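Local coordinates for protein octaprenyl-diphosphate synthase (Roseobacter denitrificans, PDB 4JXN) that probably makes all-trans-octaprenyl diphosphate, the side-chain precursor of isoprenoid quinones, by magnesium-dependent condensation of five isopentenyl diphosphates with farnesyl diphosphate, at residues L139-I144 with G192-G197; A66-Y71 with P314-K319; R244-P249 with R267-G272; L213-Q218 with R300-R305; K10-M15 with V323-Y328. One frame throughout, in Å; residues are numbered along the deposited sequence. Where two conformers were deposited one is given.

Contact 1 (L139-I144 with G192-G197)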
# COMPACT_ATOMS: atom_id res chain seq x y z
N LEU A 139 19.22 3.18 4.17
CA LEU A 139 18.40 2.19 4.84
C LEU A 139 17.72 2.82 6.05
O LEU A 139 16.55 2.54 6.34
CB LEU A 139 19.24 0.98 5.22
CG LEU A 139 19.72 0.21 3.98
CD1 LEU A 139 21.01 -0.55 4.27
CD2 LEU A 139 18.63 -0.73 3.50
N ARG A 140 18.46 3.70 6.73
CA ARG A 140 17.93 4.44 7.87
C ARG A 140 16.61 5.16 7.57
O ARG A 140 15.66 5.04 8.34
CB ARG A 140 18.96 5.44 8.38
CG ARG A 140 18.56 6.11 9.69
CD ARG A 140 19.44 5.72 10.86
NE ARG A 140 19.52 6.83 11.81
CZ ARG A 140 20.28 7.91 11.62
NH1 ARG A 140 21.03 8.00 10.54
NH2 ARG A 140 20.29 8.88 12.51
N VAL A 141 16.55 5.91 6.46
CA VAL A 141 15.30 6.65 6.13
C VAL A 141 14.18 5.68 5.74
O VAL A 141 12.99 5.98 5.92
CB VAL A 141 15.44 7.72 5.00
CG1 VAL A 141 16.64 8.63 5.22
CG2 VAL A 141 15.44 7.11 3.61
N LEU A 142 14.58 4.55 5.17
CA LEU A 142 13.65 3.50 4.76
C LEU A 142 13.04 2.90 6.00
O LEU A 142 11.83 2.69 6.06
CB LEU A 142 14.37 2.42 3.94
CG LEU A 142 14.57 2.82 2.47
CD1 LEU A 142 15.76 2.10 1.83
CD2 LEU A 142 13.29 2.55 1.70
N ASP A 143 13.89 2.63 6.98
CA ASP A 143 13.40 2.16 8.26
C ASP A 143 12.40 3.17 8.82
O ASP A 143 11.32 2.79 9.24
CB ASP A 143 14.52 1.96 9.27
CG ASP A 143 14.13 1.01 10.40
OD1 ASP A 143 13.67 -0.12 10.11
OD2 ASP A 143 14.30 1.38 11.57
N ILE A 144 12.79 4.44 8.80
CA ILE A 144 11.97 5.50 9.39
C ILE A 144 10.60 5.55 8.71
O ILE A 144 9.58 5.51 9.37
CB ILE A 144 12.70 6.85 9.33
CG1 ILE A 144 13.87 6.82 10.34
CG2 ILE A 144 11.76 8.00 9.64
CD1 ILE A 144 14.86 7.95 10.19
N GLY A 192 14.46 14.19 6.68
CA GLY A 192 15.18 15.35 6.18
C GLY A 192 16.50 15.55 6.92
O GLY A 192 17.49 15.98 6.34
N GLY A 193 16.51 15.25 8.21
CA GLY A 193 17.73 15.41 9.00
C GLY A 193 18.68 14.25 8.75
O GLY A 193 19.89 14.43 8.72
N VAL A 194 18.12 13.06 8.59
CA VAL A 194 18.92 11.85 8.42
C VAL A 194 19.65 11.87 7.10
O VAL A 194 20.84 11.55 7.04
CB VAL A 194 18.05 10.59 8.53
CG1 VAL A 194 18.77 9.37 7.96
CG2 VAL A 194 17.66 10.36 9.98
N ILE A 195 18.95 12.26 6.04
CA ILE A 195 19.56 12.31 4.73
C ILE A 195 20.67 13.36 4.71
O ILE A 195 21.68 13.21 4.02
CB ILE A 195 18.52 12.54 3.61
CG1 ILE A 195 19.07 12.10 2.25
CG2 ILE A 195 18.07 13.99 3.57
CD1 ILE A 195 19.28 10.60 2.12
N ALA A 196 20.49 14.42 5.50
CA ALA A 196 21.51 15.46 5.64
C ALA A 196 22.76 14.96 6.38
O ALA A 196 23.82 15.58 6.30
CB ALA A 196 20.94 16.66 6.38
N GLY A 197 22.60 13.86 7.12
CA GLY A 197 23.67 13.26 7.91
C GLY A 197 23.83 13.90 9.29
O GLY A 197 24.90 13.81 9.90

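Contact 2 (A66-Y71 with P314-K319)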
# COMPACT_ATOMS: atom_id res chain seq x y z
N ALA A 66 16.07 19.23 5.73
CA ALA A 66 17.32 18.96 5.03
C ALA A 66 18.17 20.21 4.98
O ALA A 66 19.35 20.17 5.32
CB ALA A 66 17.02 18.45 3.64
N HIS A 67 17.58 21.31 4.55
CA HIS A 67 18.31 22.58 4.46
C HIS A 67 18.80 23.04 5.83
O HIS A 67 19.94 23.46 5.99
CB HIS A 67 17.45 23.66 3.81
CG HIS A 67 17.21 23.46 2.35
ND1 HIS A 67 18.24 23.36 1.43
CD2 HIS A 67 16.06 23.37 1.63
CE1 HIS A 67 17.73 23.20 0.22
NE2 HIS A 67 16.42 23.20 0.32
N LEU A 68 17.93 22.91 6.83
CA LEU A 68 18.32 23.26 8.19
C LEU A 68 19.62 22.57 8.62
O LEU A 68 20.41 23.15 9.37
CB LEU A 68 17.19 22.94 9.16
CG LEU A 68 17.42 23.17 10.66
CD1 LEU A 68 17.76 24.61 10.99
CD2 LEU A 68 16.19 22.71 11.41
N CYS A 69 19.84 21.34 8.15
CA CYS A 69 21.04 20.58 8.51
C CYS A 69 22.16 20.65 7.44
O CYS A 69 23.12 19.88 7.49
CB CYS A 69 20.65 19.12 8.78
SG CYS A 69 19.41 18.91 10.08
N GLY A 70 22.02 21.56 6.48
CA GLY A 70 23.05 21.83 5.48
C GLY A 70 23.22 20.81 4.37
O GLY A 70 24.32 20.64 3.85
N TYR A 71 22.14 20.14 3.97
CA TYR A 71 22.21 19.12 2.92
C TYR A 71 22.37 19.74 1.53
O TYR A 71 21.53 20.54 1.10
CB TYR A 71 20.96 18.24 2.94
CG TYR A 71 20.98 17.10 1.94
CD1 TYR A 71 21.97 16.11 1.99
CD2 TYR A 71 20.01 16.99 0.94
CE1 TYR A 71 22.00 15.07 1.07
CE2 TYR A 71 20.02 15.94 0.03
CZ TYR A 71 21.02 14.98 0.10
OH TYR A 71 21.03 13.94 -0.81
N PRO A 314 21.52 24.70 16.47
CA PRO A 314 22.15 26.00 16.26
C PRO A 314 21.28 26.87 15.37
O PRO A 314 20.56 26.33 14.52
CB PRO A 314 23.47 25.64 15.58
CG PRO A 314 23.20 24.36 14.86
CD PRO A 314 22.13 23.65 15.64
N ALA A 315 21.34 28.18 15.57
CA ALA A 315 20.48 29.14 14.88
C ALA A 315 20.65 29.07 13.37
O ALA A 315 21.74 28.79 12.87
CB ALA A 315 20.75 30.56 15.37
N HIS A 316 19.57 29.34 12.66
CA HIS A 316 19.53 29.12 11.22
C HIS A 316 18.19 29.63 10.67
O HIS A 316 17.15 29.45 11.32
CB HIS A 316 19.69 27.62 10.93
CG HIS A 316 19.74 27.30 9.47
ND1 HIS A 316 18.61 27.13 8.71
CD2 HIS A 316 20.78 27.15 8.62
CE1 HIS A 316 18.95 26.89 7.46
NE2 HIS A 316 20.26 26.89 7.38
N PRO A 317 18.19 30.25 9.49
CA PRO A 317 16.95 30.85 8.95
C PRO A 317 15.77 29.92 8.81
O PRO A 317 14.63 30.35 8.90
CB PRO A 317 17.36 31.36 7.57
CG PRO A 317 18.85 31.49 7.64
CD PRO A 317 19.35 30.47 8.61
N VAL A 318 16.04 28.65 8.54
CA VAL A 318 14.99 27.64 8.50
C VAL A 318 14.51 27.31 9.90
O VAL A 318 13.32 27.02 10.08
CB VAL A 318 15.42 26.36 7.75
CG1 VAL A 318 14.34 25.29 7.85
CG2 VAL A 318 15.69 26.68 6.29
N LYS A 319 15.40 27.36 10.89
CA LYS A 319 15.01 27.19 12.30
C LYS A 319 13.89 28.18 12.65
O LYS A 319 12.91 27.83 13.30
CB LYS A 319 16.22 27.37 13.25
CG LYS A 319 16.04 26.78 14.65
CD LYS A 319 17.12 27.27 15.60
CE LYS A 319 16.77 27.02 17.06
NZ LYS A 319 17.54 27.89 17.99

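Contact 3 (R244-P249 with R267-G272)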
# COMPACT_ATOMS: atom_id res chain seq x y z
N ARG A 244 -19.80 10.53 14.05
CA ARG A 244 -19.71 9.68 15.24
C ARG A 244 -18.23 9.36 15.52
O ARG A 244 -17.87 8.31 16.07
CB ARG A 244 -20.56 8.41 15.07
CG ARG A 244 -21.99 8.69 14.61
CD ARG A 244 -22.66 7.47 13.99
NE ARG A 244 -22.75 6.38 14.95
CZ ARG A 244 -23.06 5.12 14.66
NH1 ARG A 244 -23.09 4.21 15.64
NH2 ARG A 244 -23.30 4.76 13.41
N LYS A 245 -17.39 10.32 15.15
CA LYS A 245 -15.94 10.21 15.25
C LYS A 245 -15.54 10.97 16.51
O LYS A 245 -15.91 12.14 16.67
CB LYS A 245 -15.32 10.83 14.00
CG LYS A 245 -13.81 10.71 13.88
CD LYS A 245 -13.37 10.72 12.42
CE LYS A 245 -12.05 11.44 12.21
NZ LYS A 245 -12.24 12.92 12.12
N LEU A 246 -14.82 10.30 17.41
CA LEU A 246 -14.50 10.89 18.71
C LEU A 246 -13.30 11.85 18.67
O LEU A 246 -12.15 11.47 18.91
CB LEU A 246 -14.30 9.80 19.78
CG LEU A 246 -15.59 9.12 20.26
CD1 LEU A 246 -15.28 8.21 21.43
CD2 LEU A 246 -16.67 10.13 20.64
N THR A 247 -13.63 13.10 18.35
CA THR A 247 -12.75 14.25 18.45
C THR A 247 -12.41 14.54 19.93
O THR A 247 -13.10 14.05 20.84
CB THR A 247 -13.49 15.46 17.84
OG1 THR A 247 -14.25 15.02 16.70
CG2 THR A 247 -12.57 16.50 17.38
N MET A 248 -11.35 15.30 20.19
CA MET A 248 -10.96 15.60 21.57
C MET A 248 -12.03 16.37 22.35
O MET A 248 -12.30 16.04 23.51
CB MET A 248 -9.64 16.37 21.61
CG MET A 248 -9.13 16.61 23.03
SD MET A 248 -7.46 17.29 23.11
CE MET A 248 -6.48 15.81 22.85
N PRO A 249 -12.62 17.41 21.74
CA PRO A 249 -13.72 18.11 22.44
C PRO A 249 -14.85 17.18 22.90
O PRO A 249 -15.42 17.37 23.98
CB PRO A 249 -14.25 19.07 21.37
CG PRO A 249 -13.12 19.26 20.42
CD PRO A 249 -12.45 17.92 20.38
N ARG A 267 -26.50 7.55 22.57
CA ARG A 267 -27.51 7.51 21.52
C ARG A 267 -27.07 8.06 20.16
O ARG A 267 -27.37 7.47 19.12
CB ARG A 267 -28.75 8.29 22.00
CG ARG A 267 -29.87 8.43 20.98
CD ARG A 267 -31.17 8.94 21.62
NE ARG A 267 -31.11 10.34 22.05
CZ ARG A 267 -31.13 11.40 21.23
NH1 ARG A 267 -31.07 12.63 21.73
NH2 ARG A 267 -31.21 11.25 19.90
N THR A 268 -26.39 9.20 20.17
CA THR A 268 -26.04 9.93 18.94
C THR A 268 -24.70 9.49 18.32
O THR A 268 -24.36 9.90 17.20
CB THR A 268 -25.97 11.45 19.21
OG1 THR A 268 -25.13 11.69 20.35
CG2 THR A 268 -27.35 12.02 19.49
N ILE A 269 -23.96 8.68 19.07
CA ILE A 269 -22.63 8.23 18.69
C ILE A 269 -22.63 6.70 18.55
O ILE A 269 -22.39 6.18 17.46
CB ILE A 269 -21.57 8.65 19.75
CG1 ILE A 269 -21.59 10.17 19.97
CG2 ILE A 269 -20.18 8.18 19.35
CD1 ILE A 269 -21.29 11.00 18.74
N GLU A 270 -22.93 5.99 19.63
CA GLU A 270 -22.91 4.53 19.60
C GLU A 270 -24.13 3.90 18.92
O GLU A 270 -24.02 2.83 18.33
CB GLU A 270 -22.72 3.97 21.01
CG GLU A 270 -21.35 4.29 21.58
CD GLU A 270 -21.06 3.53 22.86
OE1 GLU A 270 -22.02 3.05 23.50
OE2 GLU A 270 -19.86 3.42 23.22
N LYS A 271 -25.28 4.58 18.98
CA LYS A 271 -26.47 4.15 18.24
C LYS A 271 -26.65 4.89 16.91
O LYS A 271 -27.42 4.47 16.06
CB LYS A 271 -27.73 4.33 19.10
CG LYS A 271 -27.89 3.29 20.19
CD LYS A 271 -28.41 1.97 19.64
CE LYS A 271 -28.83 1.03 20.75
NZ LYS A 271 -27.72 0.80 21.73
N GLY A 272 -25.95 6.01 16.75
CA GLY A 272 -26.02 6.79 15.51
C GLY A 272 -27.32 7.55 15.28
O GLY A 272 -27.44 8.26 14.28

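Contact 4 (L213-Q218 with R300-R305)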
# COMPACT_ATOMS: atom_id res chain seq x y z
N LEU A 213 4.04 19.12 16.28
CA LEU A 213 3.38 19.95 15.27
C LEU A 213 2.20 19.23 14.62
O LEU A 213 1.21 19.86 14.28
CB LEU A 213 4.36 20.37 14.17
CG LEU A 213 3.86 21.38 13.11
CD1 LEU A 213 3.71 22.77 13.72
CD2 LEU A 213 4.78 21.42 11.90
N GLY A 214 2.33 17.92 14.43
CA GLY A 214 1.28 17.13 13.80
C GLY A 214 0.08 16.98 14.72
O GLY A 214 -1.08 17.06 14.28
N ILE A 215 0.37 16.77 16.01
CA ILE A 215 -0.66 16.68 17.03
C ILE A 215 -1.41 18.00 17.12
O ILE A 215 -2.65 18.01 17.12
CB ILE A 215 -0.08 16.26 18.41
CG1 ILE A 215 0.52 14.85 18.34
CG2 ILE A 215 -1.18 16.24 19.46
CD1 ILE A 215 1.42 14.50 19.51
N ALA A 216 -0.68 19.11 17.16
CA ALA A 216 -1.31 20.44 17.20
C ALA A 216 -2.16 20.63 15.97
O ALA A 216 -3.32 21.00 16.08
CB ALA A 216 -0.29 21.55 17.31
N PHE A 217 -1.57 20.37 14.80
CA PHE A 217 -2.27 20.49 13.52
C PHE A 217 -3.66 19.83 13.52
O PHE A 217 -4.63 20.42 13.04
CB PHE A 217 -1.40 19.86 12.43
CG PHE A 217 -1.93 20.06 11.04
CD1 PHE A 217 -1.57 21.17 10.29
CD2 PHE A 217 -2.77 19.11 10.46
CE1 PHE A 217 -2.05 21.34 9.00
CE2 PHE A 217 -3.26 19.27 9.17
CZ PHE A 217 -2.89 20.39 8.44
N GLN A 218 -3.73 18.60 14.05
CA GLN A 218 -4.94 17.79 14.06
C GLN A 218 -5.92 18.24 15.12
O GLN A 218 -7.13 18.17 14.91
CB GLN A 218 -4.60 16.32 14.33
CG GLN A 218 -5.78 15.37 14.37
CD GLN A 218 -6.55 15.38 13.07
OE1 GLN A 218 -6.02 15.02 12.03
NE2 GLN A 218 -7.81 15.81 13.13
N ARG A 300 -2.41 24.62 21.88
CA ARG A 300 -1.37 25.63 22.12
C ARG A 300 -0.13 25.03 22.81
O ARG A 300 1.01 25.43 22.52
CB ARG A 300 -1.96 26.79 22.93
CG ARG A 300 -2.98 27.61 22.15
CD ARG A 300 -3.36 28.89 22.89
NE ARG A 300 -4.39 28.65 23.90
CZ ARG A 300 -5.70 28.84 23.72
NH1 ARG A 300 -6.17 29.30 22.56
NH2 ARG A 300 -6.55 28.57 24.70
N THR A 301 -0.36 24.05 23.68
CA THR A 301 0.70 23.43 24.48
C THR A 301 1.63 22.55 23.63
O THR A 301 2.85 22.56 23.78
CB THR A 301 0.08 22.62 25.63
OG1 THR A 301 -0.52 23.52 26.57
CG2 THR A 301 1.11 21.76 26.33
N GLN A 302 1.04 21.78 22.73
CA GLN A 302 1.81 21.00 21.78
C GLN A 302 2.58 21.88 20.81
O GLN A 302 3.72 21.58 20.47
CB GLN A 302 0.88 20.09 21.01
CG GLN A 302 0.26 19.03 21.89
CD GLN A 302 1.15 17.82 22.04
OE1 GLN A 302 2.18 17.69 21.37
NE2 GLN A 302 0.76 16.91 22.92
N ALA A 303 1.96 22.95 20.34
CA ALA A 303 2.65 23.91 19.49
C ALA A 303 3.85 24.57 20.19
O ALA A 303 4.87 24.85 19.56
CB ALA A 303 1.68 24.97 19.00
N ALA A 304 3.74 24.83 21.49
CA ALA A 304 4.88 25.38 22.23
C ALA A 304 5.95 24.30 22.38
O ALA A 304 7.15 24.60 22.34
CB ALA A 304 4.44 25.90 23.58
N ARG A 305 5.51 23.06 22.55
CA ARG A 305 6.39 21.91 22.63
C ARG A 305 7.20 21.74 21.36
O ARG A 305 8.39 21.45 21.41
CB ARG A 305 5.61 20.63 22.92
CG ARG A 305 6.47 19.42 23.21
CD ARG A 305 5.68 18.24 23.73
NE ARG A 305 4.90 17.56 22.70
CZ ARG A 305 5.34 16.56 21.93
NH1 ARG A 305 4.53 16.02 21.03
NH2 ARG A 305 6.59 16.09 22.03

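Contact 5 (K10-M15 with V323-Y328)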
# COMPACT_ATOMS: atom_id res chain seq x y z
N LYS A 10 3.29 37.13 6.49
CA LYS A 10 4.63 37.39 5.95
C LYS A 10 5.67 36.37 6.44
O LYS A 10 6.49 35.90 5.65
CB LYS A 10 5.10 38.82 6.25
N PRO A 11 5.63 36.02 7.75
CA PRO A 11 6.44 34.91 8.27
C PRO A 11 6.19 33.54 7.60
O PRO A 11 7.11 32.74 7.49
CB PRO A 11 6.06 34.85 9.76
CG PRO A 11 5.65 36.25 10.10
CD PRO A 11 5.05 36.83 8.85
N HIS A 12 4.95 33.27 7.19
CA HIS A 12 4.65 32.01 6.51
C HIS A 12 5.15 32.04 5.06
O HIS A 12 5.72 31.05 4.58
CB HIS A 12 3.14 31.70 6.55
CG HIS A 12 2.81 30.32 6.07
ND1 HIS A 12 3.16 29.18 6.78
CD2 HIS A 12 2.19 29.88 4.95
CE1 HIS A 12 2.75 28.11 6.12
NE2 HIS A 12 2.17 28.51 5.01
N ASP A 13 4.95 33.17 4.39
CA ASP A 13 5.41 33.38 3.01
C ASP A 13 6.93 33.19 2.83
O ASP A 13 7.37 32.75 1.77
CB ASP A 13 5.03 34.79 2.53
CG ASP A 13 3.54 34.96 2.27
OD1 ASP A 13 3.01 34.24 1.41
OD2 ASP A 13 2.91 35.83 2.92
N ARG A 14 7.71 33.54 3.86
CA ARG A 14 9.18 33.48 3.78
C ARG A 14 9.69 32.05 3.66
O ARG A 14 10.63 31.77 2.92
CB ARG A 14 9.81 34.17 4.99
CG ARG A 14 10.08 35.65 4.78
CD ARG A 14 9.68 36.52 5.97
NE ARG A 14 10.06 35.97 7.27
CZ ARG A 14 9.79 36.57 8.43
NH1 ARG A 14 10.15 35.99 9.57
NH2 ARG A 14 9.14 37.73 8.45
N MET A 15 9.04 31.15 4.39
CA MET A 15 9.32 29.73 4.29
C MET A 15 9.05 29.23 2.87
O MET A 15 9.94 28.66 2.24
CB MET A 15 8.47 28.96 5.30
CG MET A 15 8.70 27.47 5.29
SD MET A 15 8.22 26.68 6.83
CE MET A 15 8.67 24.99 6.44
N VAL A 323 9.68 27.74 13.69
CA VAL A 323 9.10 28.38 14.87
C VAL A 323 7.81 29.09 14.48
O VAL A 323 6.75 28.81 15.04
CB VAL A 323 10.11 29.36 15.52
CG1 VAL A 323 9.48 30.15 16.66
CG2 VAL A 323 11.36 28.61 16.02
N ASP A 324 7.91 29.99 13.49
CA ASP A 324 6.75 30.67 12.91
C ASP A 324 5.66 29.68 12.48
O ASP A 324 4.47 29.95 12.65
CB ASP A 324 7.18 31.52 11.70
CG ASP A 324 8.16 32.64 12.07
OD1 ASP A 324 8.20 33.05 13.24
OD2 ASP A 324 8.89 33.12 11.17
N LEU A 325 6.06 28.54 11.93
CA LEU A 325 5.13 27.50 11.50
C LEU A 325 4.36 26.97 12.69
O LEU A 325 3.17 26.67 12.57
CB LEU A 325 5.88 26.35 10.81
CG LEU A 325 5.03 25.21 10.22
CD1 LEU A 325 3.86 25.70 9.37
CD2 LEU A 325 5.93 24.31 9.40
N ALA A 326 5.03 26.84 13.82
CA ALA A 326 4.39 26.32 15.03
C ALA A 326 3.29 27.28 15.50
O ALA A 326 2.20 26.86 15.89
CB ALA A 326 5.42 26.09 16.13
N ASP A 327 3.58 28.58 15.43
CA ASP A 327 2.58 29.62 15.70
C ASP A 327 1.48 29.67 14.62
O ASP A 327 0.29 29.75 14.93
CB ASP A 327 3.27 30.99 15.83
CG ASP A 327 4.22 31.06 17.02
OD1 ASP A 327 3.89 30.51 18.09
OD2 ASP A 327 5.32 31.67 16.89
N TYR A 328 1.88 29.59 13.35
CA TYR A 328 0.94 29.59 12.23
C TYR A 328 -0.10 28.46 12.33
O TYR A 328 -1.27 28.67 12.04
CB TYR A 328 1.69 29.46 10.90
CG TYR A 328 0.80 29.42 9.69
CD1 TYR A 328 0.38 30.59 9.06
CD2 TYR A 328 0.35 28.20 9.17
CE1 TYR A 328 -0.45 30.55 7.95
CE2 TYR A 328 -0.48 28.15 8.06
CZ TYR A 328 -0.87 29.33 7.45
OH TYR A 328 -1.69 29.30 6.35

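Contact 1 (L139-I144 with G192-G197)
Val194 reaches from helix 170-196 to Arg140, Val141 and Ile144 on helix 139-162, an antiparallel helix pair of the all-helical isoprenoid synthase fold. The short axes come within 9.5 Å and their directions differ by 168°. A beta-branched side chain suits this place because its two methyls serve different partners.

The apolar contacts come first. CG1 of Val194, anti to the backbone N (chi1 163°), meets CG1 of Val141 at 3.5 Å. The other methyl, CG2, is met by CD1 of Ile144 at 3.7 Å, the two side chains running past each other in opposite directions. Leu79 of helix 75-94 also packs on Val141.

Toward solvent, packing against a charged chain takes over. Arg140 lays its methylene CG against Val194 CG1 at 3.7 Å. It was deposited in two conformers, and in one of them the guanidinium has CG2 of Val194 over the centre of a face; that part is less certain, as is its long, weak ion pair with Asp200. The second subunit flanks helix 139-162, its Leu139 packing on Leu139.

Helix 170-196 stops just beyond the contact in a Schellman motif. Gly197, whose positive phi suits glycine, gives its N-H to Val194 O at 2.9 Å.

Contact 2 (A66-Y71 with P314-K319)
Leu68 and His316 form the heart of a surface contact in which the end of helix 57-68 abuts the start of helix 317-330. No hydrogen bond crosses it; it is held by a CH-pi contact and by apolar packing. CA of Leu68 stands over one face of the His316 ring, 4.0 Å from the centroid and 24° off the ring normal, while CD of Pro317 lies over the opposite face, so the imidazole is sandwiched.

The ring is also tied down by its own helix. His316 occupies the N-cap position, and its ND1 accepts from Val318 N at 3.0 Å, the donor tilted out of the ring plane. Because ND1 accepts here, a neutral ring would be likely to carry its proton on NE2. Histidine suits the place by offering an acceptor to a first-turn N-H, which lacks a helical carbonyl before it, and a flat face to the neighbouring backbone.

Leucine fits opposite because one methyl of its branched end lies against the cap. With CG anti to the backbone N (chi1 177°), CD1 meets His316 ND1 at 3.5 Å and Lys319 CB at 3.9 Å. Nearer the backbone, CB of Leu68 meets Val318 CG1, also at 3.9 Å. The chain then turns in a Schellman motif, where Gly70 supplies the positive phi and Tyr71 N bonds to Ala66 O.

Helix 9-34 closes one flank: Tyr18 packs on Val318, and Asp22 takes a hydrogen bond from His67 NE2. Beyond the turn, Cys69 rests on helices 170-196 and 200-224.

Contact 3 (R244-P249 with R267-G272)
Arg244 lays one face of its guanidinium over Gly272, whose CA stands 3.3 Å above the plane, offset toward the rim. At the edge of the same group, two nitrogens grip a single acceptor side-on. NE is modelled 2.5 Å from Ile269 O, doubtfully short for such a bond, and NH1 bonds to the same oxygen at 2.8 Å. The oxygen lies in the guanidinium plane, only 1° out of it, although seen from the carbonyl both donors are somewhat tilted. CG is anti to the carbonyl carbon (chi1 -50°), and a bend at chi3 (62°) swings NE round. The positive charge thus comes to the last part of helix 259-270, a charge that the partial negative charge of the helix C-terminus would probably favour.

An alanine in place of Arg244 would probably leave Ile269 O without its two donors here and uncover the CA of Gly272.

The contact fastens the linker between helices 239-242 and 248-254 to the end of helix 259-270, which finishes with a wider pi-type turn. Arg244 itself closes helix 239-242 in a Schellman motif, with positive phi. Gly272 also has positive phi, and any CB on it would clash with Arg244 CZ, which gives glycine two reasons to be there.

Next in the linker, Leu246 centres an inverse gamma turn and points its tip at the helix, CD2 meeting CG2 of Ile269 at 4.2 Å. Leucine and isoleucine suit this buried patch, to which Leu166 also contributes by packing on Ile269.

Contact 4 (L213-Q218 with R300-R305)
Ile215 crosses the side chain of Gln302 at a slant, setting its methyl CG2 against the amide carbon CD at 3.8 Å and CD1 against OE1. The same CD1 reaches the edge of the Arg305 guanidinium, near its plane, 3.8 Å from NH1. Gln302 is bent at chi2 (-84°), which places CD so that the amide can meet Arg305, one turn further on. There OE1 accepts twice in the guanidinium plane: NH1, at 2.9 Å, lies on a lone pair, whereas NE, at 3.0 Å, stands above the carbonyl plane.

This is a close antiparallel helix pair within the helical bundle, helix 200-224 against helix 291-309; the axes of the two short segments come within 8.0 Å and cross at -155°. Alanines suit so close an approach: Ala216 CB meets Ala303 CB at 4.3 Å and Gln302 CB at 4.1 Å.

A leucine in place of Gln302 would probably leave NE of Arg305 without this acceptor and the guanidinium less firmly fixed in its rotation. Arg305 has further mates on helix 200-224, bridging by NH1 to Asp211 and by NH2 to Glu208, so charge pairs flank the apolar contact. Ile215 also packs on Arg178 and Ala182 of helix 170-196.

Contact 5 (K10-M15 with V323-Y328)
His12 stacks face to face on Tyr328, joining helix 9-34 to helix 317-330, whose segments here run 129° apart, nearer antiparallel than parallel. This helix pair of the all-helical isoprenoid synthase fold is formed by the first and last helices of the chain. The histidine CB already touches the tyrosine rim, 3.9 Å from CD1. CG, anti to the backbone N (chi1 -170°), lies 3.8 Å from CE1 of Tyr328. ND1 stands over the middle of the tyrosine ring and is 3.8 Å from its CG. Across the ring, CE1 of His12 has CE2 of Tyr328 as its nearest atom there, while CD2 and NE2 look onto CZ. The planes differ by 8° and the centroids are 3.9 Å apart. Flat rings suit a partly exposed seam, since they can lie face against face and bury both.

The edge of the imidazole is used as well: Leu325 CD1 lies near its plane, 4.2 Å from CE1. The other methyl of Leu325, CD2, meets Met15 CE at 4.1 Å, the extended, buried methionine lying on the inner side of the seam. Leu61 and Leu213 continue this buried patch from helices 57-68 and 200-224.

Toward solvent, Pro11 CB packs on the carboxylate of Asp324, and Arg14, with Pro11 CA over its guanidinium face, adds a salt bridge in which NH1 approaches Asp324 OD2 to 3.5 Å.

The five contacts tie together one all-helical subunit. Contact 5 closes the widest loop, joining the first and last helices; contact 2 nests inside it, and contacts 1, 3 and 4 lie within contact 2. Contact 3 is nested in contact 4, whereas contact 1 closes before either opens. Contacts 2 and 5 share helix 317-330, their centres about 15 Å apart. Contacts 1 and 2 touch where Ala196 meets Cys69, and contacts 4 and 5 where Leu213 meets Leu325. Contact 3 stands at the far end, its centre about 43 Å from that of contact 2. Helix 317-330 thus joins the N-terminal helices 9-34 and 57-68, while helix 291-309 packs on helix 200-224, and contact 1 borders the second subunit.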